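Long-range contacts in oligopeptide-binding protein AppA (Bacillus subtilis, PDB 1XOC), which captures oligopeptides outside the cell, including tetra- and pentapeptides, as the binding-protein component of an ABC-type peptide permease: residues F105-P110 and N151-T156; L126-K131 and L138-Y143; F362-N367 and I389-Q394. One frame throughout, in Å; residues are numbered along the deposited sequence.

In the fold
Contacts 1 and 2 are neighbours that pack together, their centres about 11 Å apart. Contact 2, a β hairpin, is nested along the chain inside the loop closed by contact 1, and the two meet directly where the rings of Y107 and F139 pack edge-to-face, with Y107 CG 3.6 Å from F139 CE2. Contact 3 belongs to a different region, across the centre of the chain: its centre lies about 37 Å from that of contact 1 and about 45 Å from that of contact 2. The bound peptide connects these distant regions, because its backbone is hydrogen-bonded by N151 and D154 of contact 1 and by N367 of contact 3.

Contact 1. Residues F105-P110 and N151-T156; sequences FTYSVP and NALDST
Y107 and T156 carry this contact between helix 100-108 and the end of helix 147-155, and they illustrate how one aromatic side chain can be both packed and tethered. T156 CG2 sits over one face of the Y107 ring, 3.8 Å from its centroid and 15° off the normal, a CH-π contact displaced slightly toward the rim. The same methyl also meets T106 CG2 at 3.6 Å, where the two threonine side chains run antiparallel past one another. At the far end of the tyrosine, L153 CD2 approaches the hydroxyl OH to 3.6 Å.

The next shell is polar. A water accepts a hydrogen bond from Y107 OH at 2.7 Å and donates to L153 O and T156 O, so that the phenol is tied to two carbonyls at the end of helix 147-155. T156 is the first residue beyond that helix. Its OG1 stands beside the backbone N (chi1 -49°) and donates to A152 O at 2.6 Å, while the amide S155 N reaches A152 O from the opposite face of the carbonyl plane. T156 OG1 is also hydrogen-bonded to the hydroxyl of Y123. On the other helix, T106 OG1 is held by D102 O and by the amide of L159.

In the last turns of helix 147-155, N151 and D154 hydrogen-bond the backbone of the bound peptide. The chemistry of the contact is therefore divided: the Y107 ring and threonine methyls fill the space between the two segments, whereas the water serves L153 O and T156 O, and A152 O is gripped by S155 N and T156 OG1.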
ATOM      1  N   PHE A 105      21.519  -6.023  11.743  1.00 28.29           N
ATOM      2  CA  PHE A 105      21.610  -6.586  10.412  1.00 28.06           C
ATOM      3  C   PHE A 105      20.520  -6.040   9.508  1.00 28.96           C
ATOM      4  O   PHE A 105      20.801  -5.543   8.441  1.00 28.46           O
ATOM      5  CB  PHE A 105      21.536  -8.112  10.485  1.00 27.77           C
ATOM      6  CG  PHE A 105      21.222  -8.766   9.177  1.00 27.90           C
ATOM      7  CD1 PHE A 105      22.090  -8.665   8.131  1.00 28.91           C
ATOM      8  CD2 PHE A 105      20.061  -9.460   9.000  1.00 29.25           C
ATOM      9  CE1 PHE A 105      21.798  -9.250   6.950  1.00 29.13           C
ATOM     10  CE2 PHE A 105      19.778 -10.038   7.806  1.00 30.12           C
ATOM     11  CZ  PHE A 105      20.642  -9.928   6.789  1.00 30.01           C
ATOM     12  N   THR A 106      19.275  -6.139   9.949  1.00 29.15           N
ATOM     13  CA  THR A 106      18.140  -5.838   9.092  1.00 28.85           C
ATOM     14  C   THR A 106      18.143  -4.371   8.687  1.00 29.16           C
ATOM     15  O   THR A 106      18.013  -4.070   7.512  1.00 30.16           O
ATOM     16  CB  THR A 106      16.822  -6.186   9.776  1.00 29.38           C
ATOM     17  OG1 THR A 106      16.806  -7.582  10.119  1.00 29.43           O
ATOM     18  CG2 THR A 106      15.657  -5.875   8.901  1.00 30.52           C
ATOM     19  N   TYR A 107      18.320  -3.465   9.633  1.00 29.53           N
ATOM     20  CA  TYR A 107      18.250  -2.054   9.278  1.00 29.17           C
ATOM     21  C   TYR A 107      19.504  -1.535   8.574  1.00 28.42           C
ATOM     22  O   TYR A 107      19.447  -0.471   7.925  1.00 28.45           O
ATOM     23  CB  TYR A 107      18.038  -1.214  10.525  1.00 28.36           C
ATOM     24  CG  TYR A 107      16.628  -1.156  11.062  1.00 26.98           C
ATOM     25  CD1 TYR A 107      16.109  -2.178  11.852  1.00 28.23           C
ATOM     26  CD2 TYR A 107      15.798  -0.088  10.750  1.00 28.66           C
ATOM     27  CE1 TYR A 107      14.788  -2.107  12.358  1.00 28.51           C
ATOM     28  CE2 TYR A 107      14.492  -0.004  11.286  1.00 29.81           C
ATOM     29  CZ  TYR A 107      14.002  -1.016  12.063  1.00 26.33           C
ATOM     30  OH  TYR A 107      12.716  -0.917  12.518  1.00 28.60           O
ATOM     31  N   SER A 108      20.613  -2.281   8.643  1.00 28.15           N
ATOM     32  CA  SER A 108      21.841  -1.922   7.936  1.00 28.69           C
ATOM     33  C   SER A 108      21.784  -2.246   6.439  1.00 28.63           C
ATOM     34  O   SER A 108      22.500  -1.628   5.647  1.00 30.02           O
ATOM     35  CB  SER A 108      23.051  -2.630   8.555  1.00 29.34           C
ATOM     36  OG  SER A 108      23.287  -2.079   9.849  1.00 32.42           O
ATOM     37  N   VAL A 109      20.929  -3.192   6.069  1.00 28.53           N
ATOM     38  CA  VAL A 109      20.862  -3.648   4.646  1.00 28.17           C
ATOM     39  C   VAL A 109      20.547  -2.468   3.707  1.00 28.66           C
ATOM     40  O   VAL A 109      21.262  -2.250   2.745  1.00 28.08           O
ATOM     41  CB  VAL A 109      19.866  -4.794   4.462  1.00 28.82           C
ATOM     42  CG1 VAL A 109      19.557  -5.023   2.967  1.00 30.14           C
ATOM     43  CG2 VAL A 109      20.461  -6.086   5.069  1.00 27.85           C
ATOM     44  N   PRO A 110      19.471  -1.699   3.975  1.00 29.51           N
ATOM     45  CA  PRO A 110      19.181  -0.559   3.059  1.00 29.89           C
ATOM     46  C   PRO A 110      20.182   0.608   3.114  1.00 31.14           C
ATOM     47  O   PRO A 110      20.081   1.539   2.321  1.00 31.34           O
ATOM     48  CB  PRO A 110      17.797  -0.090   3.485  1.00 29.91           C
ATOM     49  CG  PRO A 110      17.595  -0.638   4.841  1.00 31.88           C
ATOM     50  CD  PRO A 110      18.434  -1.853   5.015  1.00 29.23           C
ATOM     51  N   ASN A 151       7.143   5.330  10.959  1.00 30.72           N
ATOM     52  CA  ASN A 151       6.983   4.401   9.818  1.00 31.40           C
ATOM     53  C   ASN A 151       8.048   3.303   9.724  1.00 30.84           C
ATOM     54  O   ASN A 151       7.719   2.140   9.508  1.00 33.49           O
ATOM     55  CB  ASN A 151       6.877   5.176   8.499  1.00 31.91           C
ATOM     56  CG  ASN A 151       5.527   5.822   8.292  1.00 37.19           C
ATOM     57  OD1 ASN A 151       4.490   5.320   8.748  1.00 44.86           O
ATOM     58  ND2 ASN A 151       5.522   6.965   7.581  1.00 41.28           N
ATOM     59  N   ALA A 152       9.322   3.642   9.898  1.00 29.64           N
ATOM     60  CA  ALA A 152      10.378   2.654   9.743  1.00 29.80           C
ATOM     61  C   ALA A 152      10.261   1.567  10.787  1.00 29.40           C
ATOM     62  O   ALA A 152      10.396   0.373  10.486  1.00 28.90           O
ATOM     63  CB  ALA A 152      11.793   3.265   9.774  1.00 30.57           C
ATOM     64  N   LEU A 153      10.018   1.960  12.038  1.00 29.57           N
ATOM     65  CA  LEU A 153       9.967   0.996  13.148  1.00 29.24           C
ATOM     66  C   LEU A 153       8.847  -0.037  13.028  1.00 29.60           C
ATOM     67  O   LEU A 153       9.001  -1.172  13.520  1.00 31.01           O
ATOM     68  CB  LEU A 153       9.874   1.736  14.514  1.00 28.69           C
ATOM     69  CG  LEU A 153      11.137   2.496  14.832  1.00 28.40           C
ATOM     70  CD1 LEU A 153      10.921   3.271  16.134  1.00 29.20           C
ATOM     71  CD2 LEU A 153      12.341   1.646  14.953  1.00 30.25           C
ATOM     72  N   ASP A 154       7.714   0.336  12.451  1.00 30.64           N
ATOM     73  CA  ASP A 154       6.609  -0.624  12.379  1.00 31.38           C
ATOM     74  C   ASP A 154       6.580  -1.318  11.027  1.00 31.71           C
ATOM     75  O   ASP A 154       5.817  -2.257  10.869  1.00 33.05           O
ATOM     76  CB  ASP A 154       5.244  -0.052  12.708  1.00 34.63           C
ATOM     77  CG  ASP A 154       4.856   1.081  11.858  1.00 36.76           C
ATOM     78  OD1 ASP A 154       3.698   1.561  12.027  1.00 45.37           O
ATOM     79  OD2 ASP A 154       5.674   1.568  11.059  1.00 42.85           O
ATOM     80  N   SER A 155       7.380  -0.838  10.084  1.00 31.35           N
ATOM     81  CA  SER A 155       7.408  -1.401   8.704  1.00 31.60           C
ATOM     82  C   SER A 155       8.512  -2.385   8.442  1.00 32.20           C
ATOM     83  O   SER A 155       8.467  -3.122   7.430  1.00 34.07           O
ATOM     84  CB  SER A 155       7.545  -0.264   7.709  1.00 32.88           C
ATOM     85  OG  SER A 155       6.460   0.625   7.839  1.00 35.53           O
ATOM     86  N   THR A 156       9.497  -2.431   9.338  1.00 30.13           N
ATOM     87  CA  THR A 156      10.701  -3.202   9.137  1.00 29.38           C
ATOM     88  C   THR A 156      10.659  -4.547   9.874  1.00 29.81           C
ATOM     89  O   THR A 156      10.852  -4.623  11.092  1.00 30.08           O
ATOM     90  CB  THR A 156      11.944  -2.436   9.525  1.00 28.71           C
ATOM     91  OG1 THR A 156      11.899  -1.142   8.916  1.00 28.15           O
ATOM     92  CG2 THR A 156      13.249  -3.175   9.093  1.00 30.47           C
TER
HETATM   93  O   HOH W   1      11.036  -2.950  13.139  1.00 15.45           O

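Contact 2. Residues L126-K131 and L138-Y143; sequences LKSVEK and LFKLKY. With ZN (zinc ion), chain G; ZN (zinc ion), chain Q.
V129 presses both of its methyls against the F139 ring, where they rest on CD2 and CE2: CG2 lies 3.6 Å from CD2 of the ring and CG1 lies 3.8 Å from its CE2. Valine and ring leave the sheet on the same surface. L126 fills the next hollow with a single branch, its CD2 touching K140 O at 3.7 Å, L141 CD1 and, more loosely, F139 CD2. Beneath this apolar surface, F148 of helix 147-155 packs on L126 and L141, and V104 of helix 100-108 on V129.

The backbones form an antiparallel β hairpin at the edge of a five-stranded sheet, with E130–L138 and S128–K140 as hydrogen-bonded pairs. A classic β bulge interrupts the register: K127 N and S128 N both donate to K140 O, the former at 2.8 Å. Beside the bulge, K142 extends alongside K127, its CG against K127 CB at 3.8 Å and its CE close to L126 O.

The opposite surface has a different relief. S128 OG, between the backbone N and the carbonyl carbon (chi1 60°), fits against the aliphatic part of K140, 3.5 Å from CD. E130 runs extended beside L138, with OE1 at 4.0 Å from L138 CD2. Its carboxylate chelates one zinc ion through both oxygens, and two waters also bind that metal. In K140 the bend at chi3 places CE, and NZ binds a second zinc ion at 2.3 Å. The two metal sites are unusually close, which makes their simultaneous full occupancy doubtful.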
ATOM      1  N   LEU A 126      18.702   7.556   8.121  1.00 32.74           N
ATOM      2  CA  LEU A 126      19.627   6.879   9.031  1.00 33.79           C
ATOM      3  C   LEU A 126      21.069   7.085   8.646  1.00 34.60           C
ATOM      4  O   LEU A 126      21.453   6.919   7.483  1.00 36.23           O
ATOM      5  CB  LEU A 126      19.371   5.366   9.079  1.00 34.42           C
ATOM      6  CG  LEU A 126      18.190   4.921   9.883  1.00 34.49           C
ATOM      7  CD1 LEU A 126      18.037   3.397   9.772  1.00 36.98           C
ATOM      8  CD2 LEU A 126      18.354   5.361  11.360  1.00 35.44           C
ATOM      9  N   LYS A 127      21.877   7.425   9.637  1.00 35.17           N
ATOM     10  CA  LYS A 127      23.315   7.474   9.487  1.00 35.66           C
ATOM     11  C   LYS A 127      23.917   6.111   9.814  1.00 35.88           C
ATOM     12  O   LYS A 127      24.788   5.611   9.084  1.00 35.68           O
ATOM     13  CB  LYS A 127      23.886   8.500  10.433  1.00 36.22           C
ATOM     14  CG  LYS A 127      25.371   8.702  10.288  1.00 37.13           C
ATOM     15  CD  LYS A 127      25.862   9.583  11.404  1.00 38.91           C
ATOM     16  CE  LYS A 127      25.412  11.009  11.213  1.00 42.47           C
ATOM     17  NZ  LYS A 127      26.092  11.917  12.197  1.00 44.02           N
ATOM     18  N   SER A 128      23.487   5.534  10.939  1.00 34.48           N
ATOM     19  CA  SER A 128      24.020   4.251  11.386  1.00 34.23           C
ATOM     20  C   SER A 128      23.096   3.562  12.365  1.00 33.19           C
ATOM     21  O   SER A 128      22.216   4.182  12.953  1.00 31.46           O
ATOM     22  CB  SER A 128      25.374   4.434  12.070  1.00 34.58           C
ATOM     23  OG  SER A 128      25.254   5.268  13.205  1.00 36.24           O
ATOM     24  N   VAL A 129      23.393   2.294  12.542  1.00 32.94           N
ATOM     25  CA  VAL A 129      22.657   1.482  13.483  1.00 32.65           C
ATOM     26  C   VAL A 129      23.683   0.623  14.207  1.00 32.67           C
ATOM     27  O   VAL A 129      24.439  -0.102  13.551  1.00 31.54           O
ATOM     28  CB  VAL A 129      21.607   0.532  12.790  1.00 34.12           C
ATOM     29  CG1 VAL A 129      20.924  -0.374  13.785  1.00 34.48           C
ATOM     30  CG2 VAL A 129      20.645   1.323  11.958  1.00 33.21           C
ATOM     31  N   GLU A 130      23.738   0.730  15.555  1.00 30.97           N
ATOM     32  CA  GLU A 130      24.834   0.191  16.356  1.00 31.57           C
ATOM     33  C   GLU A 130      24.335  -0.724  17.440  1.00 30.20           C
ATOM     34  O   GLU A 130      23.358  -0.427  18.100  1.00 29.68           O
ATOM     35  CB  GLU A 130      25.592   1.330  17.060  1.00 30.98           C
ATOM     36  CG  GLU A 130      26.189   2.309  16.118  1.00 33.58           C
ATOM     37  CD  GLU A 130      26.947   3.392  16.799  1.00 35.27           C
ATOM     38  OE1 GLU A 130      26.741   3.580  18.015  1.00 37.44           O
ATOM     39  OE2 GLU A 130      27.753   4.061  16.112  1.00 40.49           O
ATOM     40  N   LYS A 131      25.032  -1.826  17.639  1.00 29.94           N
ATOM     41  CA  LYS A 131      24.742  -2.721  18.739  1.00 30.47           C
ATOM     42  C   LYS A 131      25.353  -2.163  20.001  1.00 30.39           C
ATOM     43  O   LYS A 131      26.548  -1.878  20.043  1.00 30.93           O
ATOM     44  CB  LYS A 131      25.363  -4.091  18.453  1.00 30.71           C
ATOM     45  CG  LYS A 131      25.075  -5.129  19.525  1.00 31.46           C
ATOM     46  CD  LYS A 131      25.688  -6.452  19.154  1.00 32.21           C
ATOM     47  CE  LYS A 131      25.455  -7.485  20.223  1.00 34.49           C
ATOM     48  NZ  LYS A 131      26.094  -8.779  19.825  1.00 36.45           N
ATOM     49  N   LEU A 138      21.237   1.277  19.097  1.00 29.58           N
ATOM     50  CA  LEU A 138      21.142   2.740  18.971  1.00 28.77           C
ATOM     51  C   LEU A 138      21.039   3.090  17.490  1.00 29.19           C
ATOM     52  O   LEU A 138      21.916   2.747  16.709  1.00 28.82           O
ATOM     53  CB  LEU A 138      22.364   3.443  19.566  1.00 29.27           C
ATOM     54  CG  LEU A 138      22.333   4.970  19.472  1.00 29.65           C
ATOM     55  CD1 LEU A 138      21.339   5.593  20.479  1.00 30.49           C
ATOM     56  CD2 LEU A 138      23.730   5.521  19.719  1.00 29.82           C
ATOM     57  N   PHE A 139      19.946   3.756  17.134  1.00 28.44           N
ATOM     58  CA  PHE A 139      19.767   4.326  15.817  1.00 28.79           C
ATOM     59  C   PHE A 139      20.189   5.766  15.815  1.00 28.84           C
ATOM     60  O   PHE A 139      19.747   6.547  16.688  1.00 27.77           O
ATOM     61  CB  PHE A 139      18.306   4.252  15.410  1.00 29.52           C
ATOM     62  CG  PHE A 139      17.777   2.846  15.238  1.00 29.52           C
ATOM     63  CD1 PHE A 139      17.114   2.205  16.251  1.00 30.05           C
ATOM     64  CD2 PHE A 139      17.904   2.192  14.042  1.00 30.19           C
ATOM     65  CE1 PHE A 139      16.589   0.903  16.048  1.00 30.42           C
ATOM     66  CE2 PHE A 139      17.368   0.916  13.856  1.00 29.60           C
ATOM     67  CZ  PHE A 139      16.717   0.281  14.834  1.00 30.08           C
ATOM     68  N   LYS A 140      21.044   6.152  14.863  1.00 29.15           N
ATOM     69  CA  LYS A 140      21.502   7.524  14.732  1.00 30.12           C
ATOM     70  C   LYS A 140      21.077   8.074  13.382  1.00 29.56           C
ATOM     71  O   LYS A 140      21.257   7.409  12.363  1.00 29.98           O
ATOM     72  CB  LYS A 140      23.018   7.591  14.845  1.00 30.85           C
ATOM     73  CG  LYS A 140      23.513   7.082  16.212  1.00 34.86           C
ATOM     74  CD  LYS A 140      25.016   6.900  16.307  1.00 36.75           C
ATOM     75  CE  LYS A 140      25.719   8.160  16.694  1.00 41.63           C
ATOM     76  NZ  LYS A 140      27.154   7.854  16.881  1.00 42.82           N
ATOM     77  N   LEU A 141      20.527   9.288  13.398  1.00 29.30           N
ATOM     78  CA  LEU A 141      19.983   9.898  12.200  1.00 28.75           C
ATOM     79  C   LEU A 141      20.859  11.046  11.695  1.00 29.50           C
ATOM     80  O   LEU A 141      21.511  11.742  12.469  1.00 30.17           O
ATOM     81  CB  LEU A 141      18.559  10.396  12.411  1.00 28.02           C
ATOM     82  CG  LEU A 141      17.411   9.379  12.510  1.00 27.76           C
ATOM     83  CD1 LEU A 141      17.547   8.496  13.746  1.00 29.88           C
ATOM     84  CD2 LEU A 141      16.046  10.123  12.526  1.00 28.30           C
ATOM     85  N   LYS A 142      20.833  11.229  10.373  1.00 30.16           N
ATOM     86  CA  LYS A 142      21.569  12.304   9.706  1.00 30.63           C
ATOM     87  C   LYS A 142      20.848  13.639   9.855  1.00 30.12           C
ATOM     88  O   LYS A 142      21.468  14.689   9.781  1.00 30.59           O
ATOM     89  CB  LYS A 142      21.694  12.026   8.202  1.00 31.53           C
ATOM     90  CG  LYS A 142      22.304  10.725   7.762  1.00 34.09           C
ATOM     91  CD  LYS A 142      22.198  10.621   6.228  1.00 33.08           C
ATOM     92  CE  LYS A 142      22.514   9.249   5.682  1.00 37.05           C
ATOM     93  NZ  LYS A 142      22.974   9.341   4.249  1.00 39.19           N
ATOM     94  N   TYR A 143      19.521  13.578   9.969  1.00 29.81           N
ATOM     95  CA  TYR A 143      18.663  14.755  10.152  1.00 30.27           C
ATOM     96  C   TYR A 143      17.333  14.263  10.739  1.00 29.89           C
ATOM     97  O   TYR A 143      17.038  13.081  10.671  1.00 30.04           O
ATOM     98  CB  TYR A 143      18.413  15.480   8.799  1.00 30.69           C
ATOM     99  CG  TYR A 143      17.966  14.546   7.694  1.00 31.36           C
ATOM    100  CD1 TYR A 143      16.636  14.163   7.574  1.00 30.93           C
ATOM    101  CD2 TYR A 143      18.891  14.011   6.795  1.00 30.29           C
ATOM    102  CE1 TYR A 143      16.233  13.295   6.574  1.00 30.06           C
ATOM    103  CE2 TYR A 143      18.495  13.128   5.792  1.00 30.55           C
ATOM    104  CZ  TYR A 143      17.175  12.794   5.689  1.00 31.26           C
ATOM    105  OH  TYR A 143      16.764  11.908   4.715  1.00 33.61           O
TER
HETATM  106 ZN    ZN G 525      28.542   5.034  17.956  1.00 39.82          ZN
HETATM  107 ZN    ZN Q 535      29.279   7.224  16.254  1.00100.14          ZN
HETATM  108  O   HOH W   2      30.045   3.689  19.012  1.00 36.76           O
HETATM  109  O   HOH W   3      27.430   5.688  19.861  1.00 38.37           O

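Contact 3. Residues F362-N367 and I389-Q394; sequences FTLKTN and IEVKTQ
CG of F362 stands between the backbone N and the carbonyl carbon (chi1 66°), which brings the ring alongside V391; its turn about CB–CG (chi2 96°) sets a face toward V391 CB. That atom sits over the ring, 4.3 Å from the centroid and 20° off the normal, while I389 CG2 meets the ring edge at CE2, 3.7 Å away. On the other surface of the sheet, a bend at chi3 of K392 carries CE to 3.1 Å from T363 OG1. Q394 is extended beyond CG, and its NE2 touches both T363 CG2 and K365 CE, 3.6 Å from each. The K365 ammonium is engaged further on, by Q404 and the carbonyl of D411.

Five backbone hydrogen bonds, from F362 N to E390 O through to T366 N to Q394 O, join the strands in parallel. L364 N to K392 O is the shortest, at 2.7 Å. L364 CB also touches V391 CG2, and its side chain is covered by A377 and V380 of helix 371-385. At the strand end, N367 hydrogen-bonds the peptide backbone. Strand 358-367, helix 371-385 and strand 390-396 thus make a β-α-β crossover, whose helix packs on the L364 surface of the sheet.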
ATOM      1  N   PHE A 362      -3.648   5.468 -26.075  1.00 26.60           N
ATOM      2  CA  PHE A 362      -2.837   4.789 -25.067  1.00 26.27           C
ATOM      3  C   PHE A 362      -3.561   3.592 -24.458  1.00 25.69           C
ATOM      4  O   PHE A 362      -4.758   3.413 -24.631  1.00 25.63           O
ATOM      5  CB  PHE A 362      -2.418   5.765 -23.956  1.00 26.70           C
ATOM      6  CG  PHE A 362      -3.559   6.271 -23.122  1.00 26.90           C
ATOM      7  CD1 PHE A 362      -3.884   5.657 -21.905  1.00 29.05           C
ATOM      8  CD2 PHE A 362      -4.305   7.361 -23.541  1.00 28.75           C
ATOM      9  CE1 PHE A 362      -4.941   6.115 -21.157  1.00 28.65           C
ATOM     10  CE2 PHE A 362      -5.349   7.822 -22.811  1.00 30.32           C
ATOM     11  CZ  PHE A 362      -5.667   7.217 -21.590  1.00 30.29           C
ATOM     12  N   THR A 363      -2.801   2.808 -23.695  1.00 27.35           N
ATOM     13  CA  THR A 363      -3.318   1.657 -22.972  1.00 26.90           C
ATOM     14  C   THR A 363      -3.459   1.967 -21.467  1.00 27.54           C
ATOM     15  O   THR A 363      -2.522   2.456 -20.798  1.00 28.24           O
ATOM     16  CB  THR A 363      -2.427   0.439 -23.209  1.00 25.98           C
ATOM     17  OG1 THR A 363      -2.409   0.151 -24.617  1.00 27.41           O
ATOM     18  CG2 THR A 363      -2.908  -0.793 -22.433  1.00 28.23           C
ATOM     19  N   LEU A 364      -4.659   1.690 -20.941  1.00 27.73           N
ATOM     20  CA  LEU A 364      -4.962   1.794 -19.513  1.00 27.66           C
ATOM     21  C   LEU A 364      -4.992   0.405 -18.873  1.00 27.99           C
ATOM     22  O   LEU A 364      -5.877  -0.426 -19.156  1.00 28.59           O
ATOM     23  CB  LEU A 364      -6.313   2.465 -19.326  1.00 27.99           C
ATOM     24  CG  LEU A 364      -6.823   2.757 -17.905  1.00 28.65           C
ATOM     25  CD1 LEU A 364      -5.917   3.701 -17.138  1.00 30.13           C
ATOM     26  CD2 LEU A 364      -8.221   3.339 -17.955  1.00 28.95           C
ATOM     27  N   LYS A 365      -4.035   0.172 -17.971  1.00 28.20           N
ATOM     28  CA  LYS A 365      -3.918  -1.102 -17.277  1.00 27.53           C
ATOM     29  C   LYS A 365      -4.580  -1.078 -15.905  1.00 27.78           C
ATOM     30  O   LYS A 365      -4.641  -0.026 -15.244  1.00 28.67           O
ATOM     31  CB  LYS A 365      -2.446  -1.461 -17.056  1.00 28.54           C
ATOM     32  CG  LYS A 365      -1.682  -1.850 -18.264  1.00 27.74           C
ATOM     33  CD  LYS A 365      -0.215  -2.140 -17.942  1.00 27.87           C
ATOM     34  CE  LYS A 365       0.447  -2.786 -19.143  1.00 28.11           C
ATOM     35  NZ  LYS A 365       1.919  -2.981 -18.990  1.00 28.16           N
ATOM     36  N   THR A 366      -5.041  -2.244 -15.452  1.00 27.49           N
ATOM     37  CA  THR A 366      -5.380  -2.417 -14.030  1.00 28.07           C
ATOM     38  C   THR A 366      -5.249  -3.871 -13.641  1.00 27.99           C
ATOM     39  O   THR A 366      -4.953  -4.706 -14.525  1.00 27.48           O
ATOM     40  CB  THR A 366      -6.796  -1.893 -13.680  1.00 27.13           C
ATOM     41  OG1 THR A 366      -6.869  -1.738 -12.244  1.00 28.03           O
ATOM     42  CG2 THR A 366      -7.866  -2.815 -14.137  1.00 29.34           C
ATOM     43  N   ASN A 367      -5.471  -4.203 -12.374  1.00 28.16           N
ATOM     44  CA  ASN A 367      -5.198  -5.558 -11.898  1.00 29.41           C
ATOM     45  C   ASN A 367      -6.347  -6.553 -12.030  1.00 29.08           C
ATOM     46  O   ASN A 367      -7.481  -6.271 -11.628  1.00 28.06           O
ATOM     47  CB  ASN A 367      -4.680  -5.549 -10.453  1.00 29.47           C
ATOM     48  CG  ASN A 367      -5.552  -4.766  -9.513  1.00 30.29           C
ATOM     49  OD1 ASN A 367      -5.775  -3.577  -9.718  1.00 30.55           O
ATOM     50  ND2 ASN A 367      -6.024  -5.426  -8.456  1.00 30.38           N
ATOM     51  N   ILE A 389     -10.249  10.857 -27.408  1.00 31.29           N
ATOM     52  CA  ILE A 389      -9.095  10.161 -26.874  1.00 31.77           C
ATOM     53  C   ILE A 389      -9.368   8.654 -26.908  1.00 32.11           C
ATOM     54  O   ILE A 389     -10.400   8.198 -26.414  1.00 32.76           O
ATOM     55  CB  ILE A 389      -8.817  10.623 -25.448  1.00 31.71           C
ATOM     56  CG1 ILE A 389      -8.322  12.078 -25.489  1.00 31.63           C
ATOM     57  CG2 ILE A 389      -7.798   9.702 -24.779  1.00 31.45           C
ATOM     58  CD1 ILE A 389      -8.026  12.690 -24.130  1.00 31.59           C
ATOM     59  N   GLU A 390      -8.431   7.907 -27.487  1.00 31.98           N
ATOM     60  CA  GLU A 390      -8.555   6.469 -27.702  1.00 31.97           C
ATOM     61  C   GLU A 390      -7.809   5.704 -26.607  1.00 31.32           C
ATOM     62  O   GLU A 390      -6.597   5.837 -26.445  1.00 30.69           O
ATOM     63  CB  GLU A 390      -7.990   6.101 -29.083  1.00 31.31           C
ATOM     64  CG  GLU A 390      -7.971   4.610 -29.400  1.00 33.02           C
ATOM     65  CD  GLU A 390      -7.502   4.301 -30.809  1.00 34.29           C
ATOM     66  OE1 GLU A 390      -6.335   4.583 -31.167  1.00 38.17           O
ATOM     67  OE2 GLU A 390      -8.312   3.755 -31.579  1.00 40.42           O
ATOM     68  N   VAL A 391      -8.543   4.887 -25.863  1.00 31.33           N
ATOM     69  CA  VAL A 391      -7.924   4.057 -24.830  1.00 31.33           C
ATOM     70  C   VAL A 391      -8.202   2.566 -25.054  1.00 31.66           C
ATOM     71  O   VAL A 391      -9.329   2.175 -25.364  1.00 30.69           O
ATOM     72  CB  VAL A 391      -8.188   4.589 -23.369  1.00 32.57           C
ATOM     73  CG1 VAL A 391      -9.259   5.581 -23.280  1.00 33.61           C
ATOM     74  CG2 VAL A 391      -8.300   3.457 -22.325  1.00 30.91           C
ATOM     75  N   LYS A 392      -7.122   1.786 -25.004  1.00 31.32           N
ATOM     76  CA  LYS A 392      -7.152   0.333 -24.971  1.00 31.05           C
ATOM     77  C   LYS A 392      -7.070  -0.072 -23.515  1.00 29.62           C
ATOM     78  O   LYS A 392      -6.199   0.416 -22.790  1.00 29.66           O
ATOM     79  CB  LYS A 392      -5.938  -0.248 -25.714  1.00 31.53           C
ATOM     80  CG  LYS A 392      -5.899  -1.803 -25.748  1.00 33.63           C
ATOM     81  CD  LYS A 392      -4.760  -2.384 -26.615  1.00 35.59           C
ATOM     82  CE  LYS A 392      -3.450  -2.481 -25.825  1.00 39.10           C
ATOM     83  NZ  LYS A 392      -3.442  -3.590 -24.818  1.00 41.28           N
ATOM     84  N   THR A 393      -7.937  -0.965 -23.068  1.00 28.97           N
ATOM     85  CA  THR A 393      -7.837  -1.415 -21.678  1.00 29.04           C
ATOM     86  C   THR A 393      -7.035  -2.718 -21.644  1.00 29.10           C
ATOM     87  O   THR A 393      -7.024  -3.470 -22.623  1.00 30.07           O
ATOM     88  CB  THR A 393      -9.223  -1.568 -20.998  1.00 28.95           C
ATOM     89  OG1 THR A 393      -9.982  -2.574 -21.658  1.00 28.10           O
ATOM     90  CG2 THR A 393     -10.008  -0.284 -21.032  1.00 28.64           C
ATOM     91  N   GLN A 394      -6.335  -2.968 -20.538  1.00 28.27           N
ATOM     92  CA  GLN A 394      -5.578  -4.202 -20.396  1.00 29.54           C
ATOM     93  C   GLN A 394      -5.582  -4.608 -18.934  1.00 29.00           C
ATOM     94  O   GLN A 394      -5.243  -3.816 -18.078  1.00 30.83           O
ATOM     95  CB  GLN A 394      -4.157  -4.037 -20.935  1.00 29.41           C
ATOM     96  CG  GLN A 394      -3.390  -5.354 -21.053  1.00 29.35           C
ATOM     97  CD  GLN A 394      -1.897  -5.164 -21.304  1.00 31.65           C
ATOM     98  OE1 GLN A 394      -1.107  -6.021 -20.954  1.00 41.34           O
ATOM     99  NE2 GLN A 394      -1.512  -4.047 -21.885  1.00 34.51           N
TER